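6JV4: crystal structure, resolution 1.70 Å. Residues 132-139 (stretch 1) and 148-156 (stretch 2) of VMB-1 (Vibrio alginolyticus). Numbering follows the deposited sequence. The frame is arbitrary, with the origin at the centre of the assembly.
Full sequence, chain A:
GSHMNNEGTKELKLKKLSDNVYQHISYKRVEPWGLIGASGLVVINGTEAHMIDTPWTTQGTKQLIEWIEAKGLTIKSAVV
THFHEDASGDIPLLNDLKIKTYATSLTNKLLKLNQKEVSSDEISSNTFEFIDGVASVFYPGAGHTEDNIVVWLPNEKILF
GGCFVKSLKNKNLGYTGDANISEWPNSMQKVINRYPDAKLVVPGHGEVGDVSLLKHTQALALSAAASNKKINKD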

# COMPACT_ATOMS: atom_id res chain seq x y z
N ASP A 132 -16.67 -0.01 4.83
CA ASP A 132 -17.70 -1.07 5.01
C ASP A 132 -18.17 -1.60 3.65
O ASP A 132 -18.70 -0.82 2.86
CB ASP A 132 -18.86 -0.55 5.86
CG ASP A 132 -18.49 -0.40 7.33
OD1 ASP A 132 -17.51 -1.07 7.79
OD2 ASP A 132 -19.19 0.37 8.04
N GLY A 133 -17.94 -2.89 3.39
CA GLY A 133 -18.36 -3.61 2.17
C GLY A 133 -17.47 -3.33 0.97
O GLY A 133 -17.83 -3.79 -0.15
N VAL A 134 -16.41 -2.53 1.13
CA VAL A 134 -15.66 -1.98 -0.03
C VAL A 134 -14.16 -2.31 0.10
O VAL A 134 -13.54 -2.51 -0.93
CB VAL A 134 -15.87 -0.47 -0.16
CG1 VAL A 134 -15.07 0.18 -1.28
CG2 VAL A 134 -17.36 -0.21 -0.37
N ALA A 135 -13.60 -2.18 1.29
CA ALA A 135 -12.15 -2.35 1.48
C ALA A 135 -11.86 -3.03 2.81
O ALA A 135 -12.24 -2.48 3.85
CB ALA A 135 -11.40 -1.06 1.35
N SER A 136 -11.12 -4.15 2.75
CA SER A 136 -10.79 -5.01 3.90
C SER A 136 -9.28 -5.06 4.08
O SER A 136 -8.61 -5.46 3.13
CB SER A 136 -11.33 -6.41 3.70
OG SER A 136 -12.72 -6.32 3.41
N VAL A 137 -8.82 -4.72 5.26
CA VAL A 137 -7.38 -4.87 5.64
C VAL A 137 -7.13 -6.28 6.12
O VAL A 137 -7.95 -6.87 6.88
CB VAL A 137 -7.02 -3.86 6.73
CG1 VAL A 137 -5.68 -4.18 7.37
CG2 VAL A 137 -7.03 -2.46 6.15
N PHE A 138 -6.03 -6.87 5.68
CA PHE A 138 -5.59 -8.19 6.17
C PHE A 138 -4.12 -8.11 6.53
O PHE A 138 -3.33 -7.68 5.69
CB PHE A 138 -5.81 -9.30 5.15
CG PHE A 138 -5.30 -10.65 5.58
CD1 PHE A 138 -5.83 -11.30 6.69
CD2 PHE A 138 -4.34 -11.32 4.86
CE1 PHE A 138 -5.38 -12.56 7.06
CE2 PHE A 138 -3.94 -12.59 5.19
CZ PHE A 138 -4.44 -13.23 6.31
N TYR A 139 -3.77 -8.49 7.75
CA TYR A 139 -2.35 -8.64 8.15
C TYR A 139 -1.92 -10.09 7.96
O TYR A 139 -2.36 -10.97 8.73
CB TYR A 139 -2.15 -8.28 9.62
CG TYR A 139 -0.72 -8.46 10.04
CD1 TYR A 139 0.32 -7.80 9.42
CD2 TYR A 139 -0.40 -9.32 11.09
CE1 TYR A 139 1.64 -7.97 9.82
CE2 TYR A 139 0.91 -9.53 11.47
CZ TYR A 139 1.95 -8.86 10.84
OH TYR A 139 3.24 -9.13 11.25
N ASN A 148 3.71 -5.02 7.54
CA ASN A 148 3.06 -4.83 6.23
C ASN A 148 1.65 -5.44 6.22
O ASN A 148 1.48 -6.60 6.70
CB ASN A 148 3.94 -5.31 5.06
CG ASN A 148 4.48 -6.72 5.16
OD1 ASN A 148 3.89 -7.62 5.86
ND2 ASN A 148 5.59 -6.93 4.51
N ILE A 149 0.66 -4.70 5.72
CA ILE A 149 -0.71 -5.21 5.48
C ILE A 149 -1.04 -5.16 4.01
O ILE A 149 -0.43 -4.40 3.23
CB ILE A 149 -1.73 -4.37 6.30
CG1 ILE A 149 -1.60 -2.88 6.05
CG2 ILE A 149 -1.60 -4.69 7.78
CD1 ILE A 149 -2.77 -2.05 6.56
N VAL A 150 -2.06 -5.93 3.62
CA VAL A 150 -2.63 -5.83 2.27
C VAL A 150 -4.07 -5.34 2.42
O VAL A 150 -4.66 -5.45 3.51
CB VAL A 150 -2.53 -7.17 1.52
CG1 VAL A 150 -1.08 -7.62 1.38
CG2 VAL A 150 -3.41 -8.24 2.15
N VAL A 151 -4.61 -4.87 1.31
CA VAL A 151 -5.98 -4.33 1.32
C VAL A 151 -6.71 -4.95 0.15
O VAL A 151 -6.23 -4.85 -0.98
CB VAL A 151 -6.01 -2.80 1.28
CG1 VAL A 151 -7.46 -2.32 1.44
CG2 VAL A 151 -5.10 -2.21 2.34
N TRP A 152 -7.84 -5.58 0.44
CA TRP A 152 -8.70 -6.26 -0.54
C TRP A 152 -9.93 -5.45 -0.88
O TRP A 152 -10.54 -4.95 0.04
CB TRP A 152 -9.13 -7.60 0.05
CG TRP A 152 -10.08 -8.43 -0.77
CD1 TRP A 152 -11.28 -8.89 -0.31
CD2 TRP A 152 -9.90 -9.03 -2.07
NE1 TRP A 152 -11.87 -9.71 -1.24
CE2 TRP A 152 -11.05 -9.80 -2.34
CE3 TRP A 152 -8.89 -9.00 -3.04
CZ2 TRP A 152 -11.17 -10.58 -3.49
CZ3 TRP A 152 -9.03 -9.72 -4.20
CH2 TRP A 152 -10.16 -10.52 -4.43
N LEU A 153 -10.22 -5.30 -2.17
CA LEU A 153 -11.41 -4.56 -2.65
C LEU A 153 -12.32 -5.62 -3.25
O LEU A 153 -12.13 -6.03 -4.38
CB LEU A 153 -10.97 -3.52 -3.68
CG LEU A 153 -9.89 -2.55 -3.24
CD1 LEU A 153 -9.62 -1.49 -4.33
CD2 LEU A 153 -10.20 -1.91 -1.93
N PRO A 154 -13.26 -6.17 -2.44
CA PRO A 154 -14.02 -7.34 -2.86
C PRO A 154 -14.89 -7.07 -4.09
O PRO A 154 -15.13 -8.02 -4.86
CB PRO A 154 -14.86 -7.66 -1.59
CG PRO A 154 -14.94 -6.37 -0.82
CD PRO A 154 -13.54 -5.81 -1.04
N ASN A 155 -15.40 -5.85 -4.27
CA ASN A 155 -16.31 -5.58 -5.42
C ASN A 155 -15.55 -5.74 -6.74
O ASN A 155 -16.16 -6.24 -7.71
CB ASN A 155 -17.01 -4.24 -5.29
CG ASN A 155 -17.84 -4.20 -4.03
OD1 ASN A 155 -18.61 -5.13 -3.79
ND2 ASN A 155 -17.68 -3.19 -3.20
N GLU A 156 -14.29 -5.30 -6.82
CA GLU A 156 -13.50 -5.30 -8.08
C GLU A 156 -12.48 -6.45 -8.14
O GLU A 156 -11.81 -6.60 -9.20
CB GLU A 156 -12.71 -4.00 -8.13
CG GLU A 156 -13.58 -2.76 -8.15
CD GLU A 156 -14.16 -2.21 -6.87
OE1 GLU A 156 -13.81 -2.70 -5.77
OE2 GLU A 156 -15.01 -1.31 -6.98
O HOH W 1 -14.67 -3.22 -3.27

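Residues 135-138 and 150-153 form two antiparallel strands, their axes 151° apart. Ser136 and Trp152 exchange two backbone hydrogen bonds (Ser136 N to Trp152 O 2.9 Å, Trp152 N to Ser136 O 2.8 Å), and Phe138 and Val150 do the same (Phe138 N to Val150 O 2.9 Å, Val150 N to Phe138 O 3.0 Å). Between these pairs, Val137 and Val151 face each other without such bonds; Val137 CA instead lies 3.5 Å from Val150 O, a CA-H...O contact, and the two side chains share one face.

Both valines are t, and Val137 CG2 lies 4.3 Å from Val151 CG2; compact, beta-branched valine favours extended backbone and suits this close pair, CA to CA 4.6 Å. Val137 CG1 meets Ile149 CD1 at 3.7 Å. Ala135 is small, yet its CB packs 3.6 Å from Leu153 CD2, because the m, t leucine brings its end back toward the neighbouring strand.

Ser136, Trp152, Phe138 and Val150 occupy the face opposite Val137 and Val151. Phe138 and Trp152 are both t at chi1, and their rings lead away from the partner strand; Val150, m, keeps CG2 4.0 Å from Phe138 CB, near the ring's edge. Tyr139, also t, brings its ring edge to Asn148 O (CD1 to O 3.2 Å).

Beyond the strands, Gly133 adopts a positive phi, which favours glycine. Its O accepts a hydrogen bond from ND2 of Asn155 (3.1 Å). A water joins Val134 O, Asn155 N and Glu156 OE1.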